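Local coordinates for putative ATP-grasp superfamily protein (Archaeoglobus fulgidus, PDB 3DF7), which is of unknown function but probably binds ATP and a metal ion, with an ATP-grasp type of fold, at residues S62-L67 with E92-N97; W112-K117 with I243-R248; G120-P125 with V213-R218; I168-S173 with V200-S205; R218-V223 with G228-D233. All blocks are in the same frame, centred on the assembly; numbering follows the deposited sequence.

Contact 1: residues S62-L67 with E92-N97; sequences SMEKYL and EKYCEN
Leu67 and Tyr94 make most of this contact, and it is a CH-pi one. The CB of Leu67 stands over one face of the Tyr94 ring, 4.0 Å from the ring centroid and 24° off the ring normal. Leu67 CB lies toward the rim rather than over the middle, nearest Tyr94 CG at 3.6 Å. The two side chains cross at about a right angle, and Leu67 CD1 adds a second touch at Tyr94 CD1, 3.8 Å away. Tyr94 has its CG anti to the carbonyl carbon (chi1 -63°), which lays the ring back along the helix toward Glu64, whose CB is 3.9 Å from the Tyr94 OH.

The remaining apolar touch is looser: Leu67 CD2 comes within 4.4 Å of Cys95 SG. No hydrogen bond joins the two segments, and the carboxylate of Glu64 turns away to a salt bridge with Lys90. With an alanine at Tyr94, one flank of Leu67 is likely to lose its aromatic cover, opening a gap beside the helix.

Phe5, Phe73 and Ala91 also touch Leu67, which is buried among them. This is the layered packing of an alpha/beta domain: helix 63-67 and the loop after helix 83-92 meet beside a parallel sheet, with strand 96-97 at its edge, within the region assigned to the pre-ATP-grasp family.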
# COMPACT_ATOMS: atom_id res chain seq x y z
N SER A 62 -6.12 -8.24 21.80
CA SER A 62 -6.11 -7.24 22.87
C SER A 62 -5.88 -5.81 22.36
O SER A 62 -5.61 -4.91 23.15
CB SER A 62 -5.02 -7.57 23.89
OG SER A 62 -5.27 -8.81 24.54
N MSE A 63 -6.02 -5.61 21.05
CA MSE A 63 -5.79 -4.27 20.49
C MSE A 63 -6.68 -3.16 21.04
O MSE A 63 -6.29 -1.99 21.04
CB MSE A 63 -5.86 -4.31 18.96
CG MSE A 63 -7.10 -4.91 18.38
SE MSE A 63 -6.94 -4.99 16.43
CE MSE A 63 -6.95 -3.13 16.12
N GLU A 64 -7.87 -3.51 21.53
CA GLU A 64 -8.78 -2.52 22.08
C GLU A 64 -8.09 -1.75 23.20
O GLU A 64 -8.17 -0.52 23.27
CB GLU A 64 -10.03 -3.20 22.65
CG GLU A 64 -10.64 -4.29 21.77
CD GLU A 64 -9.82 -5.56 21.77
OE1 GLU A 64 -9.55 -6.11 22.86
OE2 GLU A 64 -9.45 -6.03 20.67
N LYS A 65 -7.40 -2.48 24.07
CA LYS A 65 -6.69 -1.90 25.21
C LYS A 65 -5.67 -0.85 24.80
O LYS A 65 -5.42 0.11 25.54
CB LYS A 65 -6.00 -3.01 26.01
CG LYS A 65 -6.95 -4.08 26.51
CD LYS A 65 -7.94 -3.51 27.51
CE LYS A 65 -9.10 -4.47 27.77
NZ LYS A 65 -9.96 -4.61 26.55
N TYR A 66 -5.08 -1.02 23.62
CA TYR A 66 -4.09 -0.08 23.12
C TYR A 66 -4.80 1.12 22.48
O TYR A 66 -4.37 2.26 22.65
CB TYR A 66 -3.17 -0.77 22.11
CG TYR A 66 -2.33 -1.86 22.73
CD1 TYR A 66 -2.87 -3.11 23.02
CD2 TYR A 66 -1.00 -1.62 23.06
CE1 TYR A 66 -2.10 -4.10 23.63
CE2 TYR A 66 -0.22 -2.61 23.68
CZ TYR A 66 -0.78 -3.84 23.95
OH TYR A 66 -0.02 -4.81 24.55
N LEU A 67 -5.87 0.85 21.75
CA LEU A 67 -6.64 1.91 21.10
C LEU A 67 -7.23 2.87 22.13
O LEU A 67 -7.31 4.07 21.89
CB LEU A 67 -7.77 1.30 20.26
CG LEU A 67 -7.36 0.69 18.93
CD1 LEU A 67 -8.50 -0.14 18.35
CD2 LEU A 67 -6.96 1.81 17.97
N GLU A 92 -11.69 3.22 14.30
CA GLU A 92 -12.35 4.52 14.18
C GLU A 92 -13.17 4.90 15.41
O GLU A 92 -13.35 6.08 15.70
CB GLU A 92 -13.27 4.54 12.96
CG GLU A 92 -12.55 4.40 11.63
CD GLU A 92 -13.51 4.44 10.46
OE1 GLU A 92 -14.54 3.73 10.53
OE2 GLU A 92 -13.24 5.16 9.49
N LYS A 93 -13.67 3.89 16.11
CA LYS A 93 -14.48 4.11 17.30
C LYS A 93 -13.67 4.66 18.48
O LYS A 93 -14.25 5.09 19.47
CB LYS A 93 -15.15 2.79 17.70
CG LYS A 93 -16.11 2.87 18.89
CD LYS A 93 -17.42 3.60 18.56
CE LYS A 93 -17.26 5.11 18.58
NZ LYS A 93 -18.54 5.80 18.25
N TYR A 94 -12.35 4.66 18.36
CA TYR A 94 -11.49 5.12 19.45
C TYR A 94 -10.77 6.45 19.32
O TYR A 94 -10.89 7.31 20.19
CB TYR A 94 -10.46 4.06 19.80
CG TYR A 94 -11.06 2.78 20.31
CD1 TYR A 94 -11.55 1.82 19.42
CD2 TYR A 94 -11.20 2.54 21.67
CE1 TYR A 94 -12.15 0.65 19.88
CE2 TYR A 94 -11.80 1.37 22.14
CZ TYR A 94 -12.28 0.44 21.24
OH TYR A 94 -12.89 -0.71 21.69
N CYS A 95 -10.00 6.63 18.25
CA CYS A 95 -9.25 7.86 18.07
C CYS A 95 -9.06 8.30 16.63
O CYS A 95 -9.57 7.66 15.70
CB CYS A 95 -7.88 7.72 18.75
SG CYS A 95 -7.02 6.20 18.31
N GLU A 96 -8.32 9.39 16.44
CA GLU A 96 -8.08 9.93 15.11
C GLU A 96 -7.43 8.90 14.20
O GLU A 96 -6.59 8.12 14.63
CB GLU A 96 -7.18 11.17 15.17
CG GLU A 96 -7.12 11.93 13.85
CD GLU A 96 -5.99 12.95 13.78
OE1 GLU A 96 -5.84 13.74 14.74
OE2 GLU A 96 -5.27 12.96 12.76
N ASN A 97 -7.84 8.91 12.94
CA ASN A 97 -7.33 7.98 11.93
C ASN A 97 -6.35 8.71 11.01
O ASN A 97 -6.73 9.69 10.36
CB ASN A 97 -8.51 7.44 11.12
CG ASN A 97 -8.11 6.33 10.17
OD1 ASN A 97 -6.92 6.01 10.01
ND2 ASN A 97 -9.10 5.74 9.51

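Contact 2: residues W112-K117 with I243-R248; sequences WELYKK and IEINAR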
# COMPACT_ATOMS: atom_id res chain seq x y z
N TRP A 112 -14.71 -4.74 -7.84
CA TRP A 112 -15.91 -4.54 -8.64
C TRP A 112 -16.57 -3.23 -8.25
O TRP A 112 -17.03 -2.47 -9.10
CB TRP A 112 -16.91 -5.69 -8.46
CG TRP A 112 -18.15 -5.48 -9.29
CD1 TRP A 112 -19.42 -5.33 -8.83
CD2 TRP A 112 -18.21 -5.36 -10.72
NE1 TRP A 112 -20.28 -5.12 -9.89
CE2 TRP A 112 -19.57 -5.13 -11.06
CE3 TRP A 112 -17.26 -5.43 -11.74
CZ2 TRP A 112 -19.99 -4.97 -12.38
CZ3 TRP A 112 -17.68 -5.27 -13.06
CH2 TRP A 112 -19.04 -5.03 -13.36
N GLU A 113 -16.64 -2.97 -6.94
CA GLU A 113 -17.23 -1.73 -6.46
C GLU A 113 -16.34 -0.56 -6.88
O GLU A 113 -16.84 0.50 -7.26
CB GLU A 113 -17.37 -1.77 -4.94
CG GLU A 113 -18.52 -2.65 -4.45
CD GLU A 113 -19.88 -2.17 -4.95
OE1 GLU A 113 -20.17 -0.97 -4.79
OE2 GLU A 113 -20.65 -2.99 -5.49
N LEU A 114 -15.03 -0.75 -6.83
CA LEU A 114 -14.11 0.32 -7.22
C LEU A 114 -14.28 0.63 -8.70
O LEU A 114 -14.26 1.79 -9.10
CB LEU A 114 -12.66 -0.07 -6.93
CG LEU A 114 -11.62 1.00 -7.29
CD1 LEU A 114 -11.95 2.31 -6.58
CD2 LEU A 114 -10.24 0.52 -6.89
N TYR A 115 -14.45 -0.40 -9.51
CA TYR A 115 -14.64 -0.21 -10.95
C TYR A 115 -15.86 0.69 -11.21
O TYR A 115 -15.78 1.66 -11.96
CB TYR A 115 -14.84 -1.57 -11.63
CG TYR A 115 -15.43 -1.47 -13.02
CD1 TYR A 115 -14.73 -0.85 -14.06
CD2 TYR A 115 -16.69 -1.98 -13.30
CE1 TYR A 115 -15.28 -0.75 -15.34
CE2 TYR A 115 -17.25 -1.89 -14.57
CZ TYR A 115 -16.54 -1.27 -15.59
OH TYR A 115 -17.10 -1.18 -16.84
N LYS A 116 -16.99 0.36 -10.59
CA LYS A 116 -18.20 1.16 -10.79
C LYS A 116 -18.03 2.58 -10.26
O LYS A 116 -18.62 3.52 -10.79
CB LYS A 116 -19.40 0.49 -10.11
CG LYS A 116 -19.68 -0.91 -10.63
CD LYS A 116 -21.03 -1.45 -10.13
CE LYS A 116 -21.08 -1.56 -8.62
NZ LYS A 116 -22.39 -2.10 -8.16
N LYS A 117 -17.23 2.73 -9.22
CA LYS A 117 -17.00 4.04 -8.63
C LYS A 117 -16.16 4.94 -9.53
O LYS A 117 -16.43 6.12 -9.68
CB LYS A 117 -16.30 3.90 -7.27
CG LYS A 117 -16.28 5.17 -6.44
CD LYS A 117 -17.64 5.44 -5.80
CE LYS A 117 -17.65 6.74 -5.02
NZ LYS A 117 -17.52 7.92 -5.92
N ILE A 243 -5.66 0.95 -12.19
CA ILE A 243 -5.93 -0.45 -11.91
C ILE A 243 -6.41 -0.74 -10.49
O ILE A 243 -7.29 -1.58 -10.27
CB ILE A 243 -4.66 -1.30 -12.14
CG1 ILE A 243 -4.00 -0.92 -13.46
CG2 ILE A 243 -5.02 -2.79 -12.11
CD1 ILE A 243 -4.88 -1.15 -14.68
N GLU A 244 -5.83 -0.05 -9.51
CA GLU A 244 -6.18 -0.31 -8.13
C GLU A 244 -5.85 0.87 -7.22
O GLU A 244 -5.00 1.69 -7.54
CB GLU A 244 -5.41 -1.56 -7.67
CG GLU A 244 -5.55 -1.94 -6.22
CD GLU A 244 -4.86 -3.26 -5.90
OE1 GLU A 244 -5.17 -4.26 -6.57
OE2 GLU A 244 -4.00 -3.28 -4.99
N ILE A 245 -6.55 0.94 -6.09
CA ILE A 245 -6.30 1.99 -5.12
C ILE A 245 -6.10 1.32 -3.77
O ILE A 245 -7.00 0.66 -3.25
CB ILE A 245 -7.49 2.98 -5.00
CG1 ILE A 245 -7.62 3.79 -6.29
CG2 ILE A 245 -7.26 3.91 -3.81
CD1 ILE A 245 -8.75 4.81 -6.25
N ASN A 246 -4.90 1.48 -3.21
CA ASN A 246 -4.59 0.90 -1.91
C ASN A 246 -4.69 2.02 -0.89
O ASN A 246 -3.84 2.91 -0.83
CB ASN A 246 -3.18 0.32 -1.91
CG ASN A 246 -3.03 -0.84 -2.88
OD1 ASN A 246 -3.63 -1.90 -2.70
ND2 ASN A 246 -2.24 -0.63 -3.92
N ALA A 247 -5.77 1.99 -0.10
CA ALA A 247 -6.00 3.01 0.92
C ALA A 247 -5.24 2.61 2.18
O ALA A 247 -5.83 2.40 3.23
CB ALA A 247 -7.49 3.13 1.21
N ARG A 248 -3.92 2.53 2.05
CA ARG A 248 -3.04 2.13 3.14
C ARG A 248 -1.61 2.27 2.63
O ARG A 248 -1.39 2.45 1.43
CB ARG A 248 -3.26 0.66 3.48
CG ARG A 248 -3.05 -0.26 2.27
CD ARG A 248 -2.95 -1.73 2.65
NE ARG A 248 -2.94 -2.61 1.48
CZ ARG A 248 -1.88 -2.87 0.72
NH1 ARG A 248 -0.70 -2.31 1.00
NH2 ARG A 248 -1.99 -3.69 -0.31
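A helix lying against the edge strand of the large antiparallel sheet is the setting here: helix 111-118 meets strand 240-246 inside the ATP-grasp region, and Leu114 reaches across to Ile245. The leucine carries its CG anti to the backbone N (chi1 -179°), which sends both methyls out toward the strand. Leu114 CD2 settles against the backbone, 3.8 Å from Ile245 N, and also lies 4.1 Å from Ile245 CB and 4.3 Å from Glu244 CA. Leu114 CD1 takes the other job, meeting Ile245 CD1 at 4.1 Å. The two side chains cross at about a right angle; one branch of Leu114 covers the strand's main chain and the other touches the end of the isoleucine.

The strand is not regular at this point. Two residues, Ile243 and Glu244, stand opposite the single Asp233 of the next strand, the pattern of a classic beta bulge, and Ile245 follows directly after it. Ile245 also packs on Val230 of strand 228-236 and on Thr108 of helix 102-108.

No hydrogen bond crosses between these two segments. Their contact rests on van der Waals packing and the exclusion of water, which does not by itself fix direction as a hydrogen bond would.

Contact 3: residues G120-P125 with V213-R218; sequences GEVQVP and VEEAVR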
# COMPACT_ATOMS: atom_id res chain seq x y z
N GLY A 120 -16.67 6.29 -14.66
CA GLY A 120 -17.10 7.51 -15.34
C GLY A 120 -16.30 8.74 -14.95
O GLY A 120 -16.60 9.85 -15.41
N GLU A 121 -15.27 8.55 -14.14
CA GLU A 121 -14.46 9.66 -13.66
C GLU A 121 -12.99 9.63 -14.04
O GLU A 121 -12.31 10.66 -14.03
CB GLU A 121 -14.59 9.73 -12.14
CG GLU A 121 -16.01 9.92 -11.67
CD GLU A 121 -16.41 11.38 -11.61
OE1 GLU A 121 -15.98 12.15 -12.50
OE2 GLU A 121 -17.16 11.74 -10.69
N VAL A 122 -12.48 8.44 -14.37
CA VAL A 122 -11.08 8.29 -14.75
C VAL A 122 -10.92 7.05 -15.61
O VAL A 122 -11.76 6.14 -15.56
CB VAL A 122 -10.18 8.19 -13.49
CG1 VAL A 122 -10.49 6.90 -12.74
CG2 VAL A 122 -8.71 8.25 -13.88
N GLN A 123 -9.86 7.00 -16.40
CA GLN A 123 -9.65 5.85 -17.27
C GLN A 123 -9.33 4.57 -16.51
O GLN A 123 -8.37 4.53 -15.74
CB GLN A 123 -8.53 6.14 -18.27
CG GLN A 123 -8.34 5.02 -19.28
CD GLN A 123 -9.53 4.89 -20.22
OE1 GLN A 123 -9.88 5.83 -20.93
NE2 GLN A 123 -10.15 3.72 -20.21
N VAL A 124 -10.14 3.54 -16.73
CA VAL A 124 -9.92 2.24 -16.11
C VAL A 124 -10.07 1.18 -17.19
O VAL A 124 -10.66 1.42 -18.24
CB VAL A 124 -10.94 1.94 -14.98
CG1 VAL A 124 -10.82 2.98 -13.87
CG2 VAL A 124 -12.36 1.91 -15.54
N PRO A 125 -9.52 -0.02 -16.96
CA PRO A 125 -9.64 -1.06 -17.99
C PRO A 125 -11.04 -1.67 -17.97
O PRO A 125 -11.75 -1.59 -16.97
CB PRO A 125 -8.56 -2.06 -17.60
CG PRO A 125 -8.51 -1.94 -16.11
CD PRO A 125 -8.63 -0.45 -15.86
N VAL A 213 0.45 11.10 -12.61
CA VAL A 213 0.10 11.75 -11.35
C VAL A 213 -1.27 12.41 -11.51
O VAL A 213 -2.12 12.29 -10.63
CB VAL A 213 1.13 12.84 -10.97
CG1 VAL A 213 0.63 13.67 -9.79
CG2 VAL A 213 2.46 12.19 -10.62
N GLU A 214 -1.49 13.07 -12.64
CA GLU A 214 -2.77 13.74 -12.88
C GLU A 214 -3.94 12.77 -12.80
O GLU A 214 -4.97 13.07 -12.20
CB GLU A 214 -2.77 14.41 -14.26
CG GLU A 214 -3.99 15.31 -14.49
CD GLU A 214 -3.98 15.98 -15.86
OE1 GLU A 214 -2.95 16.58 -16.21
OE2 GLU A 214 -5.00 15.91 -16.57
N GLU A 215 -3.78 11.59 -13.39
CA GLU A 215 -4.85 10.60 -13.36
C GLU A 215 -4.98 9.92 -12.00
O GLU A 215 -6.08 9.52 -11.62
CB GLU A 215 -4.64 9.56 -14.47
CG GLU A 215 -4.72 10.15 -15.87
CD GLU A 215 -5.85 11.15 -16.02
OE1 GLU A 215 -7.01 10.80 -15.72
OE2 GLU A 215 -5.59 12.30 -16.45
N ALA A 216 -3.88 9.79 -11.27
CA ALA A 216 -3.93 9.17 -9.95
C ALA A 216 -4.73 10.09 -9.03
O ALA A 216 -5.57 9.64 -8.25
CB ALA A 216 -2.53 8.98 -9.39
N VAL A 217 -4.46 11.39 -9.13
CA VAL A 217 -5.16 12.37 -8.32
C VAL A 217 -6.64 12.35 -8.68
O VAL A 217 -7.50 12.36 -7.80
CB VAL A 217 -4.61 13.80 -8.56
CG1 VAL A 217 -5.50 14.83 -7.88
CG2 VAL A 217 -3.18 13.90 -8.02
N ARG A 218 -6.93 12.31 -9.98
CA ARG A 218 -8.31 12.29 -10.45
C ARG A 218 -9.06 11.09 -9.85
O ARG A 218 -10.23 11.20 -9.50
CB ARG A 218 -8.35 12.21 -11.98
CG ARG A 218 -9.70 12.63 -12.58
CD ARG A 218 -9.74 12.40 -14.09
NE ARG A 218 -8.57 12.97 -14.77
CZ ARG A 218 -8.29 14.26 -14.85
NH1 ARG A 218 -9.09 15.17 -14.30
NH2 ARG A 218 -7.19 14.65 -15.47
O HOH W 1 -8.06 9.17 -17.28
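Glu121 O lies only 3.1 Å from Arg218 CD, a carbon rather than a nitrogen, and it sits at the edge of the guanidinium group, near its plane. Beside it, Val122 CG2 packs 3.6 Å from Glu215 OE1, the valine and glutamate side chains sliding past each other in opposite directions. A water bridges the segments, accepting from Gln123 N at 3.0 Å and donating to Glu215 OE1 at an unusually short, hence doubtful, 2.5 Å.

The contact joins the loop between helix 111-118 and strand 127-128 to helix 206-220 of the ATP-grasp region. There Arg218 grips Glu215 side-on, NE to OE1 at 2.8 Å and NH2 to OE2 at 3.0 Å, both nearly straight. The acceptors lie in the guanidinium plane; the donors meet the carboxylate syn, 28° out of its plane. Arg218 NH2 also salt-bridges Glu214 OE2. A leucine in place of Arg218 would probably leave both glutamates without this countercharge and the Glu215 carboxylate freer to turn. Farther out, Val122 rests on Val242 of strand 240-246.

Contact 4: residues I168-S173 with V200-S205; sequences INLSVS and VPARIS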
# COMPACT_ATOMS: atom_id res chain seq x y z
N ILE A 168 3.90 0.28 -19.13
CA ILE A 168 4.70 0.53 -17.94
C ILE A 168 3.84 0.39 -16.69
O ILE A 168 2.81 1.05 -16.57
CB ILE A 168 5.26 1.97 -17.98
CG1 ILE A 168 5.94 2.22 -19.32
CG2 ILE A 168 6.24 2.18 -16.82
CD1 ILE A 168 6.34 3.67 -19.56
N ASN A 169 4.24 -0.49 -15.77
CA ASN A 169 3.50 -0.68 -14.53
C ASN A 169 4.04 0.26 -13.47
O ASN A 169 5.23 0.25 -13.16
CB ASN A 169 3.61 -2.13 -14.05
CG ASN A 169 2.72 -3.07 -14.84
OD1 ASN A 169 2.87 -3.22 -16.05
ND2 ASN A 169 1.77 -3.70 -14.15
N LEU A 170 3.16 1.09 -12.92
CA LEU A 170 3.56 2.08 -11.93
C LEU A 170 2.59 2.18 -10.76
O LEU A 170 1.53 1.55 -10.75
CB LEU A 170 3.63 3.45 -12.60
CG LEU A 170 4.45 3.56 -13.88
CD1 LEU A 170 4.05 4.81 -14.65
CD2 LEU A 170 5.93 3.57 -13.53
N SER A 171 2.97 2.99 -9.78
CA SER A 171 2.13 3.26 -8.63
C SER A 171 2.47 4.68 -8.21
O SER A 171 3.61 5.13 -8.35
CB SER A 171 2.40 2.26 -7.49
OG SER A 171 3.62 2.51 -6.83
N VAL A 172 1.47 5.41 -7.72
CA VAL A 172 1.67 6.78 -7.28
C VAL A 172 1.33 6.87 -5.81
O VAL A 172 0.25 6.44 -5.38
CB VAL A 172 0.76 7.76 -8.06
CG1 VAL A 172 1.00 9.19 -7.59
CG2 VAL A 172 1.05 7.65 -9.56
N SER A 173 2.27 7.40 -5.03
CA SER A 173 2.09 7.56 -3.59
C SER A 173 1.56 8.97 -3.37
O SER A 173 2.23 9.95 -3.71
CB SER A 173 3.42 7.39 -2.86
OG SER A 173 3.98 6.11 -3.11
N VAL A 200 12.23 3.35 -7.06
CA VAL A 200 11.82 4.65 -6.53
C VAL A 200 12.95 5.68 -6.65
O VAL A 200 14.00 5.52 -6.03
CB VAL A 200 11.44 4.52 -5.03
CG1 VAL A 200 10.94 5.84 -4.48
CG2 VAL A 200 10.40 3.42 -4.84
N PRO A 201 12.75 6.75 -7.45
CA PRO A 201 11.55 7.05 -8.24
C PRO A 201 11.53 6.28 -9.56
O PRO A 201 12.55 5.72 -9.98
CB PRO A 201 11.64 8.55 -8.44
CG PRO A 201 13.12 8.75 -8.60
CD PRO A 201 13.69 7.88 -7.50
N ALA A 202 10.38 6.28 -10.22
CA ALA A 202 10.22 5.57 -11.48
C ALA A 202 11.15 6.09 -12.57
O ALA A 202 11.46 7.28 -12.62
CB ALA A 202 8.77 5.66 -11.95
N ARG A 203 11.59 5.18 -13.43
CA ARG A 203 12.46 5.54 -14.54
C ARG A 203 11.54 5.85 -15.72
O ARG A 203 11.40 5.05 -16.65
CB ARG A 203 13.40 4.37 -14.86
CG ARG A 203 14.33 4.03 -13.70
CD ARG A 203 15.07 2.71 -13.90
NE ARG A 203 14.16 1.57 -13.90
CZ ARG A 203 14.55 0.30 -13.99
NH1 ARG A 203 15.84 0.01 -14.11
NH2 ARG A 203 13.65 -0.67 -13.98
N ILE A 204 10.90 7.01 -15.67
CA ILE A 204 9.98 7.45 -16.71
C ILE A 204 10.24 8.91 -17.07
O ILE A 204 10.86 9.64 -16.31
CB ILE A 204 8.51 7.31 -16.25
CG1 ILE A 204 8.32 8.08 -14.94
CG2 ILE A 204 8.14 5.83 -16.09
CD1 ILE A 204 6.89 8.10 -14.42
N SER A 205 9.75 9.32 -18.24
CA SER A 205 9.91 10.69 -18.68
C SER A 205 9.06 11.60 -17.80
O SER A 205 8.12 11.14 -17.14
CB SER A 205 9.47 10.85 -20.14
OG SER A 205 8.07 10.71 -20.26
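Leu170 reaches from strand 168-176 into the connection that leads to helix 206-220, and its touches can be followed outward. Its CB points toward the loop but makes no close approach of its own. With CG anti to the carbonyl carbon (chi1 -51°), the chain then carries its branch point outward. Of the two methyls on CG, only CD2 comes within 4.2 Å of the loop segment, and CD1 does not. Leu170 CD2 meets Ala202 CB at 3.9 Å and Ile204 CG2 at 4.1 Å. Leu170 and Ile204 reach toward each other tip to tip, whereas Ala202 offers just its single methyl.

From Ile204 the contact runs on to a neighbour along the strand. The same Ile204 CG2 that meets Leu170 lies 4.2 Å from Ile168 CG2, and this one methyl therefore touches both Ile168 and Leu170, two residues apart on one face of the strand.

All three touches are between aliphatic groups, and no hydrogen bond joins strand and loop. Val212 of helix 206-220 also packs on Leu170, and Lys209 touches Ile204. Just beyond, Ser205 is the N-cap of that helix, its OG bonded to Val208 N. Here, then, is a strand-to-helix connection folded over one face of the large antiparallel sheet of the ATP-grasp region, immediately before the helix that packs there.

Contact 5: residues R218-V223 with G228-D233; sequences RAVECV and GYVGVD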
# COMPACT_ATOMS: atom_id res chain seq x y z
N ARG A 218 -6.93 12.31 -9.98
CA ARG A 218 -8.31 12.29 -10.45
C ARG A 218 -9.06 11.09 -9.85
O ARG A 218 -10.23 11.20 -9.50
CB ARG A 218 -8.35 12.21 -11.98
CG ARG A 218 -9.70 12.63 -12.58
CD ARG A 218 -9.74 12.40 -14.09
NE ARG A 218 -8.57 12.97 -14.77
CZ ARG A 218 -8.29 14.26 -14.85
NH1 ARG A 218 -9.09 15.17 -14.30
NH2 ARG A 218 -7.19 14.65 -15.47
N ALA A 219 -8.37 9.97 -9.74
CA ALA A 219 -8.95 8.75 -9.18
C ALA A 219 -9.31 8.87 -7.71
O ALA A 219 -10.43 8.54 -7.31
CB ALA A 219 -7.98 7.57 -9.38
N VAL A 220 -8.37 9.35 -6.89
CA VAL A 220 -8.64 9.47 -5.46
C VAL A 220 -9.69 10.52 -5.13
O VAL A 220 -10.40 10.40 -4.14
CB VAL A 220 -7.35 9.76 -4.65
CG1 VAL A 220 -6.37 8.59 -4.80
CG2 VAL A 220 -6.71 11.05 -5.11
N GLU A 221 -9.81 11.55 -5.96
CA GLU A 221 -10.80 12.57 -5.69
C GLU A 221 -12.22 12.02 -5.87
O GLU A 221 -13.19 12.65 -5.45
CB GLU A 221 -10.55 13.80 -6.57
CG GLU A 221 -9.14 14.35 -6.36
CD GLU A 221 -8.98 15.80 -6.76
OE1 GLU A 221 -9.21 16.12 -7.95
OE2 GLU A 221 -8.61 16.62 -5.90
N CYS A 222 -12.32 10.83 -6.46
CA CYS A 222 -13.61 10.17 -6.68
C CYS A 222 -14.13 9.48 -5.43
O CYS A 222 -15.34 9.33 -5.26
CB CYS A 222 -13.50 9.08 -7.76
SG CYS A 222 -13.25 9.65 -9.43
N VAL A 223 -13.22 9.05 -4.56
CA VAL A 223 -13.59 8.32 -3.36
C VAL A 223 -13.55 9.11 -2.06
O VAL A 223 -12.48 9.36 -1.50
CB VAL A 223 -12.68 7.08 -3.19
CG1 VAL A 223 -13.25 6.16 -2.13
CG2 VAL A 223 -12.54 6.36 -4.52
N GLY A 228 -4.75 10.61 4.24
CA GLY A 228 -3.39 10.20 4.55
C GLY A 228 -2.70 9.60 3.34
O GLY A 228 -2.94 10.02 2.21
N TYR A 229 -1.85 8.61 3.57
CA TYR A 229 -1.13 7.97 2.48
C TYR A 229 -2.03 7.01 1.72
O TYR A 229 -2.65 6.12 2.30
CB TYR A 229 0.09 7.21 3.00
CG TYR A 229 0.86 6.49 1.92
CD1 TYR A 229 2.02 7.04 1.37
CD2 TYR A 229 0.42 5.25 1.43
CE1 TYR A 229 2.73 6.37 0.37
CE2 TYR A 229 1.12 4.58 0.43
CZ TYR A 229 2.27 5.15 -0.09
OH TYR A 229 2.97 4.48 -1.06
N VAL A 230 -2.08 7.19 0.40
CA VAL A 230 -2.86 6.33 -0.47
C VAL A 230 -2.02 5.97 -1.68
O VAL A 230 -1.33 6.83 -2.24
CB VAL A 230 -4.16 7.04 -0.95
CG1 VAL A 230 -4.91 6.14 -1.95
CG2 VAL A 230 -5.05 7.35 0.24
N GLY A 231 -2.04 4.70 -2.07
CA GLY A 231 -1.27 4.28 -3.22
C GLY A 231 -2.21 4.00 -4.38
O GLY A 231 -3.29 3.43 -4.18
N VAL A 232 -1.83 4.41 -5.59
CA VAL A 232 -2.67 4.15 -6.76
C VAL A 232 -1.87 3.38 -7.80
O VAL A 232 -0.84 3.85 -8.26
CB VAL A 232 -3.17 5.46 -7.42
CG1 VAL A 232 -4.06 5.14 -8.62
CG2 VAL A 232 -3.92 6.30 -6.40
N ASP A 233 -2.35 2.19 -8.17
CA ASP A 233 -1.67 1.37 -9.17
C ASP A 233 -2.14 1.77 -10.56
O ASP A 233 -3.34 1.86 -10.81
CB ASP A 233 -1.93 -0.12 -8.95
CG ASP A 233 -1.13 -0.70 -7.80
OD1 ASP A 233 -0.21 -0.01 -7.29
OD2 ASP A 233 -1.42 -1.84 -7.40
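Helix 206-220 packs on strand 228-236, an inner strand of the large antiparallel sheet, and Val220 is the residue that bridges the two. One of its methyls does the touching. Val220 CG1 lies 3.7 Å from Val232 CG2 and 4.0 Å from Val230 CG1, fitting against two strand residues whose side chains come out on the same face. The first torsion of Val220 sets CG1 anti to the carbonyl carbon (chi1 -63°), and this turns CG1, not CG2, to the strand. The approaches differ, Val220 and Val230 sliding past each other in opposite directions while the side chain of Val232 is crossed at a slant.

Between the two strand valines sits Gly231, where a CB would point to the far side of the sheet. All three valines are buried, and Leu174 of strand 168-176 touches both Val220 and Val232, continuing the aliphatic layer onto the next strand.

After Val220 the chain makes a type I beta turn to Val223, closed by a hydrogen bond from Val223 N to Val220 O of 3.2 Å, and soon enters the strand. A helix followed by a short connection and a strand, with the helix packed on an antiparallel sheet, is the alpha+beta build of ATP-grasp domains.

In the fold
Contacts 2 and 5 are the buried ones, and both rest on aliphatic side chains, contact 2 partly against main chain. They work on neighbouring strands of the large antiparallel sheet, 240-246 and 228-236, and Lys117 NZ probably bonds to Cys222 O between them. Contacts 3 and 5 share helix 206-220 and Arg218; contact 3, nearer the surface, uses charge and water where contact 5 uses valines. Contact 4 is partly buried yet equally apolar, on strand 168-176, the neighbour of 228-236, and Ala216 of contact 3 packs on its Val172. Contact 1 stands apart, its centre about 24 Å from that of contact 5, beside the smaller parallel sheet, and it alone puts an aromatic face across the contact.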